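Local coordinates for protein filamentous hemagglutinin (Bordetella pertussis, PDB 1RWR) that serves as an adhesin of the bacterium, its secretion domain, a right-handed beta-helix, probably directing export through the two-partner secretion pathway, at residues T9-G14 with P19-A24; V46-G51 with L101-P106; I230-S235 with L239-L244. All blocks are in the same frame, centred on the assembly; numbering follows the deposited sequence.

Interaction 1 of 3, residues T9-G14 with P19-A24; sequences TQVLQG and PVVNIA
The beta hairpin near the N-terminus of the chain pairs strand 10-12 with strand 20-22, and Gln10, Val11 and Leu12 face Asn22, Val21 and Val20 in turn. The strand directions differ by 154°, so the pairing is antiparallel. Gln10 with Asn22 and Leu12 with Val20 are hydrogen-bonded pairs, each closed by two backbone bonds; Leu12 N reaches Val20 O at 2.8 Å. Val11 and Val21 form the non-hydrogen-bonded pair between them, and the CA of Val11 sits 3.3 Å from Val20 O in a CH...O contact.

Side chains alternate between the two faces. On the one bearing Val11 and Val21, the CG2 methyls of these valines stand 4.3 Å apart, while CG1 of Val11, anti to its own nitrogen (chi1 176°), lies alongside Pro19 with 4.2 Å to CB. Thr9 adds its methyl at the hairpin's open end: CG2 meets Val21 CG1 at 3.8 Å, and OG1 is hydrogen-bonded to Asn34. On the other face Leu12 slants across Asn22, CD1 3.7 Å from the nitrogen ND2. OD1 of Asn22 accepts a hydrogen bond from ND2 of Asn49 in the next strand, which fixes the rotation of the amide.

Within this chain strand 10-12 is the outermost strand at one border of its sheet, consistent with the exposure of Gln10 and Leu12. Strand 20-22 runs parallel to strand 45-50, while Thr9 and Val21 rest on Phe36 of strand 31-36.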
ATOM      1  N   THR A   9     -21.307  -5.742  -5.334  1.00 16.98           N
ATOM      2  CA  THR A   9     -20.611  -4.523  -5.749  1.00 16.26           C
ATOM      3  C   THR A   9     -21.102  -4.028  -7.122  1.00 16.91           C
ATOM      4  O   THR A   9     -21.207  -4.818  -8.065  1.00 16.93           O
ATOM      5  CB  THR A   9     -19.088  -4.768  -5.772  1.00 16.20           C
ATOM      6  OG1 THR A   9     -18.676  -5.290  -4.522  1.00 16.14           O
ATOM      7  CG2 THR A   9     -18.314  -3.452  -5.931  1.00 16.23           C
ATOM      8  N   GLN A  10     -21.432  -2.749  -7.221  1.00 16.83           N
ATOM      9  CA  GLN A  10     -21.736  -2.139  -8.501  1.00 17.25           C
ATOM     10  C   GLN A  10     -20.820  -0.982  -8.782  1.00 17.03           C
ATOM     11  O   GLN A  10     -20.266  -0.371  -7.856  1.00 17.10           O
ATOM     12  CB  GLN A  10     -23.201  -1.678  -8.550  1.00 17.78           C
ATOM     13  CG  GLN A  10     -24.218  -2.797  -8.250  1.00 20.06           C
ATOM     14  CD  GLN A  10     -24.372  -3.895  -9.353  1.00 23.91           C
ATOM     15  OE1 GLN A  10     -24.138  -3.656 -10.536  1.00 24.55           O
ATOM     16  NE2 GLN A  10     -24.824  -5.086  -8.941  1.00 26.37           N
ATOM     17  N   VAL A  11     -20.605  -0.703 -10.066  1.00 17.27           N
ATOM     18  CA  VAL A  11     -19.807   0.448 -10.482  1.00 18.24           C
ATOM     19  C   VAL A  11     -20.653   1.300 -11.424  1.00 19.63           C
ATOM     20  O   VAL A  11     -21.136   0.803 -12.448  1.00 17.84           O
ATOM     21  CB  VAL A  11     -18.488   0.041 -11.215  1.00 18.62           C
ATOM     22  CG1 VAL A  11     -17.766   1.262 -11.711  1.00 19.46           C
ATOM     23  CG2 VAL A  11     -17.580  -0.735 -10.302  1.00 18.90           C
ATOM     24  N   LEU A  12     -20.846   2.566 -11.054  1.00 20.88           N
ATOM     25  CA  LEU A  12     -21.496   3.530 -11.898  1.00 22.45           C
ATOM     26  C   LEU A  12     -20.412   4.244 -12.682  1.00 24.45           C
ATOM     27  O   LEU A  12     -19.570   4.964 -12.136  1.00 22.37           O
ATOM     28  CB  LEU A  12     -22.329   4.502 -11.052  1.00 22.63           C
ATOM     29  CG  LEU A  12     -23.351   3.829 -10.145  1.00 23.94           C
ATOM     30  CD1 LEU A  12     -24.059   4.906  -9.273  1.00 25.72           C
ATOM     31  CD2 LEU A  12     -24.354   3.077 -11.001  1.00 26.36           C
ATOM     32  N   GLN A  13     -20.435   3.981 -13.987  1.00 26.90           N
ATOM     33  CA  GLN A  13     -19.433   4.456 -14.931  1.00 29.08           C
ATOM     34  C   GLN A  13     -20.075   4.537 -16.320  1.00 32.12           C
ATOM     35  O   GLN A  13     -21.173   4.055 -16.556  1.00 32.30           O
ATOM     36  CB  GLN A  13     -18.215   3.523 -14.976  1.00 28.70           C
ATOM     37  CG  GLN A  13     -18.504   2.067 -15.386  1.00 26.90           C
ATOM     38  CD  GLN A  13     -17.297   1.155 -15.146  1.00 28.09           C
ATOM     39  OE1 GLN A  13     -16.158   1.631 -15.193  1.00 28.53           O
ATOM     40  NE2 GLN A  13     -17.539  -0.141 -14.896  1.00 24.84           N
ATOM     41  N   GLY A  14     -19.377   5.136 -17.250  1.00 35.70           N
ATOM     42  CA  GLY A  14     -19.987   5.405 -18.536  1.00 38.39           C
ATOM     43  C   GLY A  14     -19.393   6.683 -19.044  1.00 40.44           C
ATOM     44  O   GLY A  14     -19.533   7.729 -18.416  1.00 41.17           O
ATOM     45  N   PRO A  19     -15.743   7.134 -12.203  1.00 18.96           N
ATOM     46  CA  PRO A  19     -16.462   5.954 -11.698  1.00 17.72           C
ATOM     47  C   PRO A  19     -16.742   5.994 -10.200  1.00 16.46           C
ATOM     48  O   PRO A  19     -15.929   6.531  -9.465  1.00 15.04           O
ATOM     49  CB  PRO A  19     -15.534   4.766 -12.025  1.00 18.65           C
ATOM     50  CG  PRO A  19     -14.273   5.327 -12.385  1.00 19.10           C
ATOM     51  CD  PRO A  19     -14.430   6.798 -12.756  1.00 18.85           C
ATOM     52  N   VAL A  20     -17.914   5.482  -9.814  1.00 15.85           N
ATOM     53  CA  VAL A  20     -18.365   5.424  -8.440  1.00 15.72           C
ATOM     54  C   VAL A  20     -18.548   3.940  -8.141  1.00 15.77           C
ATOM     55  O   VAL A  20     -19.306   3.256  -8.836  1.00 16.63           O
ATOM     56  CB  VAL A  20     -19.704   6.153  -8.215  1.00 15.76           C
ATOM     57  CG1 VAL A  20     -20.251   5.878  -6.811  1.00 17.36           C
ATOM     58  CG2 VAL A  20     -19.582   7.632  -8.482  1.00 15.14           C
ATOM     59  N   VAL A  21     -17.847   3.449  -7.124  1.00 14.64           N
ATOM     60  CA  VAL A  21     -17.988   2.085  -6.672  1.00 14.10           C
ATOM     61  C   VAL A  21     -19.000   2.074  -5.550  1.00 14.56           C
ATOM     62  O   VAL A  21     -18.727   2.608  -4.461  1.00 13.64           O
ATOM     63  CB  VAL A  21     -16.648   1.504  -6.161  1.00 14.33           C
ATOM     64  CG1 VAL A  21     -16.849   0.088  -5.684  1.00 13.73           C
ATOM     65  CG2 VAL A  21     -15.585   1.562  -7.247  1.00 14.79           C
ATOM     66  N   ASN A  22     -20.180   1.509  -5.831  1.00 14.75           N
ATOM     67  CA  ASN A  22     -21.141   1.178  -4.787  1.00 14.95           C
ATOM     68  C   ASN A  22     -20.700  -0.130  -4.121  1.00 14.97           C
ATOM     69  O   ASN A  22     -21.092  -1.218  -4.514  1.00 14.97           O
ATOM     70  CB  ASN A  22     -22.572   1.109  -5.339  1.00 15.36           C
ATOM     71  CG  ASN A  22     -23.173   2.471  -5.530  1.00 16.60           C
ATOM     72  OD1 ASN A  22     -22.738   3.435  -4.911  1.00 19.00           O
ATOM     73  ND2 ASN A  22     -24.182   2.576  -6.426  1.00 17.52           N
ATOM     74  N   ILE A  23     -19.853   0.036  -3.104  1.00 14.16           N
ATOM     75  CA  ILE A  23     -19.283  -1.049  -2.350  1.00 13.04           C
ATOM     76  C   ILE A  23     -20.384  -1.903  -1.705  1.00 14.12           C
ATOM     77  O   ILE A  23     -21.498  -1.417  -1.476  1.00 13.56           O
ATOM     78  CB  ILE A  23     -18.318  -0.518  -1.250  1.00 12.77           C
ATOM     79  CG1 ILE A  23     -19.013   0.443  -0.265  1.00 12.07           C
ATOM     80  CG2 ILE A  23     -17.116   0.214  -1.863  1.00 14.75           C
ATOM     81  CD1 ILE A  23     -18.149   0.717   0.999  1.00 14.55           C
ATOM     82  N   ALA A  24     -20.037  -3.151  -1.417  1.00 14.14           N
ATOM     83  CA  ALA A  24     -20.892  -4.087  -0.714  1.00 13.96           C
ATOM     84  C   ALA A  24     -21.149  -3.661   0.710  1.00 14.52           C
ATOM     85  O   ALA A  24     -20.310  -3.029   1.368  1.00 13.33           O
ATOM     86  CB  ALA A  24     -20.270  -5.499  -0.748  1.00 14.75           C
TER

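Interaction 2 of 3, residues V46-G51 with L101-P106; sequences VVFNNG and LIIANP
The phenyl ring of Phe48 takes the CD2 methyl of Leu101 over one face and has CD1 of Ile103 at an oblique position by its outer end. The methyl of Leu101 stands 3.8 Å above the ring plane and 4.1 Å from the centroid. The line from the centroid to this carbon leans 21° from the ring normal, which makes the contact a CH-pi interaction displaced toward the rim, on the CD2 and CE2 side. The nearest ring atom, Phe48 CD2, is 3.9 Å from Leu101 CD2. Ile103 approaches less closely, with CD1 at 4.3 Å from Phe48 CZ.

Phe48 places CG anti to its carbonyl carbon (chi1 -68°), and chi2 of -84° turns the ring broadside to the leucine branch. All three side chains leave their backbones toward the opposite segment, yet the CA atoms of Phe48 and Leu101 remain 9.4 Å apart. Such a distance excludes backbone pairing: strand 45-50 and strand 99-104 belong to different sheets of the beta-helix, and the apolar side chains meet across its interior. Leu101 and Ile103, two positions apart on one strand, both point inward, as alternation in a strand requires. Ile76 of strand 75-80 also touches the ring, and Leu92 of strand 91-96 packs on Leu101.

Beyond the aromatic contact, strand 45-50 finishes in an Asx turn, in which Gly51 N donates to Asn49 OD1 at 3.0 Å. The ND2 of the same asparagine is held by the carbonyl of Thr64.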
ATOM      1  N   VAL A  46     -11.181   7.523  -8.686  1.00 13.08           N
ATOM      2  CA  VAL A  46     -12.367   6.715  -8.449  1.00 13.71           C
ATOM      3  C   VAL A  46     -12.968   7.168  -7.123  1.00 13.82           C
ATOM      4  O   VAL A  46     -12.235   7.585  -6.234  1.00 13.44           O
ATOM      5  CB  VAL A  46     -12.059   5.168  -8.387  1.00 14.31           C
ATOM      6  CG1 VAL A  46     -11.109   4.764  -7.256  1.00 13.92           C
ATOM      7  CG2 VAL A  46     -13.320   4.344  -8.319  1.00 15.38           C
ATOM      8  N   VAL A  47     -14.281   7.064  -7.012  1.00 13.19           N
ATOM      9  CA  VAL A  47     -14.956   7.365  -5.764  1.00 12.60           C
ATOM     10  C   VAL A  47     -15.523   6.066  -5.179  1.00 12.92           C
ATOM     11  O   VAL A  47     -16.342   5.404  -5.834  1.00 14.22           O
ATOM     12  CB  VAL A  47     -16.082   8.386  -5.991  1.00 13.04           C
ATOM     13  CG1 VAL A  47     -16.876   8.654  -4.683  1.00 13.66           C
ATOM     14  CG2 VAL A  47     -15.499   9.643  -6.543  1.00 14.03           C
ATOM     15  N   PHE A  48     -15.154   5.755  -3.940  1.00 11.68           N
ATOM     16  CA  PHE A  48     -15.760   4.671  -3.202  1.00 12.25           C
ATOM     17  C   PHE A  48     -16.950   5.221  -2.432  1.00 12.87           C
ATOM     18  O   PHE A  48     -16.807   6.138  -1.639  1.00 13.13           O
ATOM     19  CB  PHE A  48     -14.779   4.041  -2.209  1.00 12.49           C
ATOM     20  CG  PHE A  48     -13.671   3.305  -2.859  1.00 12.42           C
ATOM     21  CD1 PHE A  48     -13.836   2.000  -3.262  1.00 13.33           C
ATOM     22  CD2 PHE A  48     -12.461   3.953  -3.095  1.00 13.15           C
ATOM     23  CE1 PHE A  48     -12.762   1.315  -3.875  1.00 14.79           C
ATOM     24  CE2 PHE A  48     -11.437   3.302  -3.703  1.00 14.41           C
ATOM     25  CZ  PHE A  48     -11.578   1.983  -4.092  1.00 13.61           C
ATOM     26  N   ASN A  49     -18.128   4.665  -2.668  1.00 13.87           N
ATOM     27  CA  ASN A  49     -19.349   5.250  -2.095  1.00 13.17           C
ATOM     28  C   ASN A  49     -19.650   4.649  -0.744  1.00 13.68           C
ATOM     29  O   ASN A  49     -20.267   3.611  -0.649  1.00 14.36           O
ATOM     30  CB  ASN A  49     -20.548   5.113  -3.055  1.00 12.96           C
ATOM     31  CG  ASN A  49     -21.771   5.915  -2.600  1.00 13.90           C
ATOM     32  OD1 ASN A  49     -21.812   6.444  -1.476  1.00 15.02           O
ATOM     33  ND2 ASN A  49     -22.786   5.987  -3.464  1.00 14.65           N
ATOM     34  N   ASN A  50     -19.212   5.334   0.310  1.00 13.41           N
ATOM     35  CA  ASN A  50     -19.504   4.920   1.685  1.00 13.62           C
ATOM     36  C   ASN A  50     -20.535   5.861   2.324  1.00 14.39           C
ATOM     37  O   ASN A  50     -20.450   6.189   3.535  1.00 14.21           O
ATOM     38  CB  ASN A  50     -18.217   4.927   2.495  1.00 13.80           C
ATOM     39  CG  ASN A  50     -18.238   4.005   3.707  1.00 12.64           C
ATOM     40  OD1 ASN A  50     -18.989   3.025   3.789  1.00 14.22           O
ATOM     41  ND2 ASN A  50     -17.318   4.280   4.637  1.00 12.42           N
ATOM     42  N   GLY A  51     -21.486   6.297   1.494  1.00 15.43           N
ATOM     43  CA  GLY A  51     -22.460   7.303   1.868  1.00 15.89           C
ATOM     44  C   GLY A  51     -23.837   6.717   2.123  1.00 16.45           C
ATOM     45  O   GLY A  51     -24.303   5.893   1.377  1.00 16.16           O
ATOM     46  N   LEU A 101      -8.567   1.746   3.144  1.00 11.69           N
ATOM     47  CA  LEU A 101      -8.616   1.188   1.802  1.00 11.37           C
ATOM     48  C   LEU A 101      -7.561   0.106   1.694  1.00 10.92           C
ATOM     49  O   LEU A 101      -6.405   0.314   2.058  1.00 11.51           O
ATOM     50  CB  LEU A 101      -8.358   2.256   0.710  1.00 11.55           C
ATOM     51  CG  LEU A 101      -9.404   3.362   0.578  1.00 13.10           C
ATOM     52  CD1 LEU A 101      -8.909   4.365  -0.470  1.00 15.62           C
ATOM     53  CD2 LEU A 101     -10.771   2.795   0.186  1.00 14.85           C
ATOM     54  N   ILE A 102      -7.965  -1.036   1.163  1.00 10.96           N
ATOM     55  CA  ILE A 102      -7.063  -2.146   0.860  1.00 11.68           C
ATOM     56  C   ILE A 102      -7.356  -2.568  -0.554  1.00 11.54           C
ATOM     57  O   ILE A 102      -8.505  -2.926  -0.873  1.00 10.32           O
ATOM     58  CB  ILE A 102      -7.301  -3.361   1.812  1.00 12.15           C
ATOM     59  CG1 ILE A 102      -7.222  -2.987   3.293  1.00 15.48           C
ATOM     60  CG2 ILE A 102      -6.295  -4.433   1.507  1.00 13.98           C
ATOM     61  CD1 ILE A 102      -8.483  -2.444   3.879  1.00 22.20           C
ATOM     62  N   ILE A 103      -6.326  -2.534  -1.396  1.00 10.64           N
ATOM     63  CA  ILE A 103      -6.404  -2.987  -2.781  1.00 10.83           C
ATOM     64  C   ILE A 103      -5.502  -4.217  -2.913  1.00 11.32           C
ATOM     65  O   ILE A 103      -4.310  -4.146  -2.722  1.00 11.96           O
ATOM     66  CB  ILE A 103      -5.977  -1.887  -3.784  1.00 11.69           C
ATOM     67  CG1 ILE A 103      -6.674  -0.524  -3.548  1.00 15.74           C
ATOM     68  CG2 ILE A 103      -6.225  -2.395  -5.242  1.00 13.40           C
ATOM     69  CD1 ILE A 103      -8.084  -0.564  -3.617  1.00 18.73           C
ATOM     70  N   ALA A 104      -6.092  -5.355  -3.223  1.00 12.44           N
ATOM     71  CA  ALA A 104      -5.392  -6.646  -3.271  1.00 11.35           C
ATOM     72  C   ALA A 104      -5.501  -7.280  -4.639  1.00 11.60           C
ATOM     73  O   ALA A 104      -6.603  -7.583  -5.126  1.00 12.72           O
ATOM     74  CB  ALA A 104      -5.950  -7.587  -2.205  1.00 11.50           C
ATOM     75  N   ASN A 105      -4.360  -7.523  -5.274  1.00 11.93           N
ATOM     76  CA  ASN A 105      -4.346  -8.197  -6.551  1.00 12.09           C
ATOM     77  C   ASN A 105      -3.058  -9.066  -6.635  1.00 12.51           C
ATOM     78  O   ASN A 105      -1.969  -8.546  -6.855  1.00 12.12           O
ATOM     79  CB  ASN A 105      -4.428  -7.181  -7.694  1.00 12.27           C
ATOM     80  CG  ASN A 105      -4.567  -7.873  -9.060  1.00 13.62           C
ATOM     81  OD1 ASN A 105      -4.278  -9.084  -9.177  1.00 14.06           O
ATOM     82  ND2 ASN A 105      -4.973  -7.130 -10.073  1.00 12.49           N
ATOM     83  N   PRO A 106      -3.173 -10.368  -6.424  1.00 12.85           N
ATOM     84  CA  PRO A 106      -2.005 -11.247  -6.496  1.00 13.83           C
ATOM     85  C   PRO A 106      -1.255 -11.223  -7.823  1.00 13.93           C
ATOM     86  O   PRO A 106      -0.099 -11.595  -7.844  1.00 14.13           O
ATOM     87  CB  PRO A 106      -2.577 -12.627  -6.183  1.00 14.72           C
ATOM     88  CG  PRO A 106      -3.717 -12.315  -5.288  1.00 14.49           C
ATOM     89  CD  PRO A 106      -4.363 -11.089  -5.904  1.00 14.66           C
TER

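Interaction 3 of 3, residues I230-S235 with L239-L244; sequences ITLVSS and LGVRQL
Ser234 and Val241 make the close part of this contact: CB of the serine lies 3.6 Å from the CG2 methyl of the valine, and their CA atoms are 6.7 Å apart. That methyl is anti to the valine's carbonyl carbon, while CG1 is anti to its nitrogen (chi1 175°) and is directed instead to Leu232, whose CD1 lies at 4.3 Å. Val241 thus spreads its two branches over successive inward-pointing residues of strand 229-234. Leu232 CD1 also comes within 4.2 Å of Gln243 CG, the two side chains crossing at about a right angle.

The strands run at 147° to each other with axes 7.5 Å apart at closest approach, and no direct hydrogen bond joins them. They belong to separate parallel sheets of the beta-helix, and the chain turns sharply between them, so the contact fills the interior beside a corner of the coil. Met225 touches both Leu232 and Gln243, and Val255 of strand 252-257 touches Leu232 and Val241.

Near the corner the packing is looser and polar. Ser234 OG and Leu239 O are 4.0 Å apart, and a water bridges them. It lies 2.7 Å from Ser234 OG and donates to Leu239 O over the same distance. The serine torsion, with OG anti to the backbone nitrogen (chi1 176°), sends the hydroxyl toward this water.

At the other end Gln243 offers only aliphatic carbon to Leu232, its amide being bound to Gly223 O and Gly245 N. The contact therefore rests mainly on carbon packing, its one polar link across the strands passing through water.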
ATOM      1  N   ILE A 230       9.419   5.164   8.664  1.00 12.99           N
ATOM      2  CA  ILE A 230       9.613   4.347   7.454  1.00 12.76           C
ATOM      3  C   ILE A 230      10.130   2.977   7.879  1.00 12.48           C
ATOM      4  O   ILE A 230      11.105   2.868   8.656  1.00 12.34           O
ATOM      5  CB  ILE A 230      10.626   5.004   6.505  1.00 12.55           C
ATOM      6  CG1 ILE A 230      10.170   6.395   6.075  1.00 13.98           C
ATOM      7  CG2 ILE A 230      10.852   4.139   5.252  1.00 12.59           C
ATOM      8  CD1 ILE A 230      11.207   7.127   5.270  1.00 14.98           C
ATOM      9  N   THR A 231       9.470   1.933   7.400  1.00 12.04           N
ATOM     10  CA  THR A 231       9.860   0.579   7.680  1.00 12.67           C
ATOM     11  C   THR A 231       9.943  -0.199   6.367  1.00 12.66           C
ATOM     12  O   THR A 231       8.986  -0.206   5.602  1.00 12.07           O
ATOM     13  CB  THR A 231       8.835  -0.066   8.574  1.00 13.89           C
ATOM     14  OG1 THR A 231       8.736   0.684   9.795  1.00 16.03           O
ATOM     15  CG2 THR A 231       9.265  -1.484   8.972  1.00 16.63           C
ATOM     16  N   LEU A 232      11.084  -0.842   6.134  1.00 13.33           N
ATOM     17  CA  LEU A 232      11.294  -1.747   5.011  1.00 14.32           C
ATOM     18  C   LEU A 232      11.639  -3.123   5.533  1.00 14.96           C
ATOM     19  O   LEU A 232      12.583  -3.276   6.322  1.00 16.05           O
ATOM     20  CB  LEU A 232      12.380  -1.230   4.059  1.00 15.06           C
ATOM     21  CG  LEU A 232      12.336   0.260   3.622  1.00 16.53           C
ATOM     22  CD1 LEU A 232      13.608   0.569   2.816  1.00 17.83           C
ATOM     23  CD2 LEU A 232      11.130   0.584   2.822  1.00 16.10           C
ATOM     24  N   VAL A 233      10.867  -4.115   5.107  1.00 14.70           N
ATOM     25  CA  VAL A 233      10.996  -5.463   5.584  1.00 15.32           C
ATOM     26  C   VAL A 233      11.017  -6.419   4.390  1.00 15.34           C
ATOM     27  O   VAL A 233      10.171  -6.324   3.512  1.00 14.58           O
ATOM     28  CB  VAL A 233       9.839  -5.850   6.527  1.00 16.00           C
ATOM     29  CG1 VAL A 233       9.903  -7.362   6.853  1.00 17.70           C
ATOM     30  CG2 VAL A 233       9.856  -4.995   7.798  1.00 17.77           C
ATOM     31  N   SER A 234      11.983  -7.339   4.389  1.00 15.17           N
ATOM     32  CA  SER A 234      12.086  -8.401   3.412  1.00 14.40           C
ATOM     33  C   SER A 234      12.288  -9.683   4.203  1.00 14.46           C
ATOM     34  O   SER A 234      13.224  -9.785   5.004  1.00 14.57           O
ATOM     35  CB  SER A 234      13.289  -8.153   2.506  1.00 14.24           C
ATOM     36  OG  SER A 234      13.476  -9.217   1.612  1.00 14.06           O
ATOM     37  N   SER A 235      11.395 -10.637   4.034  1.00 15.80           N
ATOM     38  CA  SER A 235      11.435 -11.827   4.867  1.00 17.23           C
ATOM     39  C   SER A 235      11.991 -13.091   4.176  1.00 17.90           C
ATOM     40  O   SER A 235      12.365 -14.043   4.878  1.00 17.56           O
ATOM     41  CB  SER A 235      10.035 -12.036   5.490  1.00 18.38           C
ATOM     42  OG  SER A 235       9.167 -12.241   4.452  1.00 22.92           O
ATOM     43  N   LEU A 239      17.314 -12.878   0.035  1.00 16.90           N
ATOM     44  CA  LEU A 239      16.917 -11.796  -0.894  1.00 17.52           C
ATOM     45  C   LEU A 239      17.260 -10.454  -0.264  1.00 16.10           C
ATOM     46  O   LEU A 239      17.221 -10.327   0.947  1.00 16.07           O
ATOM     47  CB  LEU A 239      15.422 -11.867  -1.222  1.00 17.53           C
ATOM     48  CG  LEU A 239      15.078 -12.855  -2.335  1.00 21.47           C
ATOM     49  CD1 LEU A 239      15.351 -14.274  -1.881  1.00 24.78           C
ATOM     50  CD2 LEU A 239      13.685 -12.801  -2.830  1.00 22.82           C
ATOM     51  N   GLY A 240      17.571  -9.458  -1.096  1.00 16.13           N
ATOM     52  CA  GLY A 240      18.091  -8.195  -0.605  1.00 15.36           C
ATOM     53  C   GLY A 240      17.090  -7.082  -0.552  1.00 13.97           C
ATOM     54  O   GLY A 240      16.059  -7.121  -1.216  1.00 13.70           O
ATOM     55  N   VAL A 241      17.383  -6.080   0.259  1.00 14.61           N
ATOM     56  CA  VAL A 241      16.734  -4.797   0.188  1.00 13.25           C
ATOM     57  C   VAL A 241      17.731  -3.795  -0.357  1.00 14.18           C
ATOM     58  O   VAL A 241      18.748  -3.547   0.272  1.00 14.32           O
ATOM     59  CB  VAL A 241      16.299  -4.301   1.578  1.00 13.88           C
ATOM     60  CG1 VAL A 241      15.714  -2.885   1.477  1.00 15.74           C
ATOM     61  CG2 VAL A 241      15.310  -5.246   2.181  1.00 14.26           C
ATOM     62  N   ARG A 242      17.448  -3.269  -1.528  1.00 14.55           N
ATOM     63  CA  ARG A 242      18.239  -2.212  -2.130  1.00 15.24           C
ATOM     64  C   ARG A 242      17.345  -0.997  -2.243  1.00 15.59           C
ATOM     65  O   ARG A 242      16.295  -1.030  -2.878  1.00 17.00           O
ATOM     66  CB  ARG A 242      18.759  -2.585  -3.496  1.00 15.40           C
ATOM     67  CG  ARG A 242      19.623  -1.453  -4.107  1.00 18.22           C
ATOM     68  CD  ARG A 242      20.437  -1.882  -5.283  1.00 21.61           C
ATOM     69  NE  ARG A 242      19.619  -2.397  -6.377  1.00 24.99           N
ATOM     70  CZ  ARG A 242      20.117  -2.909  -7.490  1.00 27.30           C
ATOM     71  NH1 ARG A 242      21.428  -2.979  -7.651  1.00 28.23           N
ATOM     72  NH2 ARG A 242      19.307  -3.366  -8.438  1.00 26.59           N
ATOM     73  N   GLN A 243      17.776   0.091  -1.657  1.00 16.32           N
ATOM     74  CA  GLN A 243      17.006   1.320  -1.699  1.00 16.19           C
ATOM     75  C   GLN A 243      17.978   2.463  -1.825  1.00 16.47           C
ATOM     76  O   GLN A 243      18.517   2.942  -0.813  1.00 17.27           O
ATOM     77  CB  GLN A 243      16.141   1.458  -0.439  1.00 16.70           C
ATOM     78  CG  GLN A 243      15.328   2.801  -0.264  1.00 16.88           C
ATOM     79  CD  GLN A 243      14.555   3.361  -1.499  1.00 20.36           C
ATOM     80  OE1 GLN A 243      15.094   3.485  -2.590  1.00 22.50           O
ATOM     81  NE2 GLN A 243      13.313   3.773  -1.290  1.00 20.30           N
ATOM     82  N   LEU A 244      18.207   2.872  -3.076  1.00 15.54           N
ATOM     83  CA  LEU A 244      19.118   3.966  -3.382  1.00 16.70           C
ATOM     84  C   LEU A 244      18.448   5.334  -3.309  1.00 15.25           C
ATOM     85  O   LEU A 244      19.154   6.357  -3.253  1.00 16.38           O
ATOM     86  CB  LEU A 244      19.716   3.774  -4.762  1.00 18.10           C
ATOM     87  CG  LEU A 244      20.369   2.426  -5.053  1.00 21.14           C
ATOM     88  CD1 LEU A 244      20.960   2.430  -6.445  1.00 24.96           C
ATOM     89  CD2 LEU A 244      21.407   2.132  -4.016  1.00 22.48           C
TER
HETATM   90  O   HOH W   1      15.227 -10.950   2.698  1.00 15.89           O

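How the interactions relate
Interactions 1 and 2 adjoin, their centres about 10 Å apart, and share the sheet in which strand 20-22 lies next to strand 45-50. Val21 N to Val47 O and Val21 O to Asn49 N, both 2.8 Å and probable hydrogen bonds, carry the hairpin of 9-14 and 19-24 onto the strand that supplies the ring of interaction 2. Interaction 3 lies on the other side of the chain's centre, its own centre about 27 Å from that of interaction 2 and about 36 Å from that of interaction 1. Segments 101-106 and 230-235 nevertheless belong to one long parallel sheet, so interactions 2 and 3 sample the beta-helix interior at separate levels of the same coil.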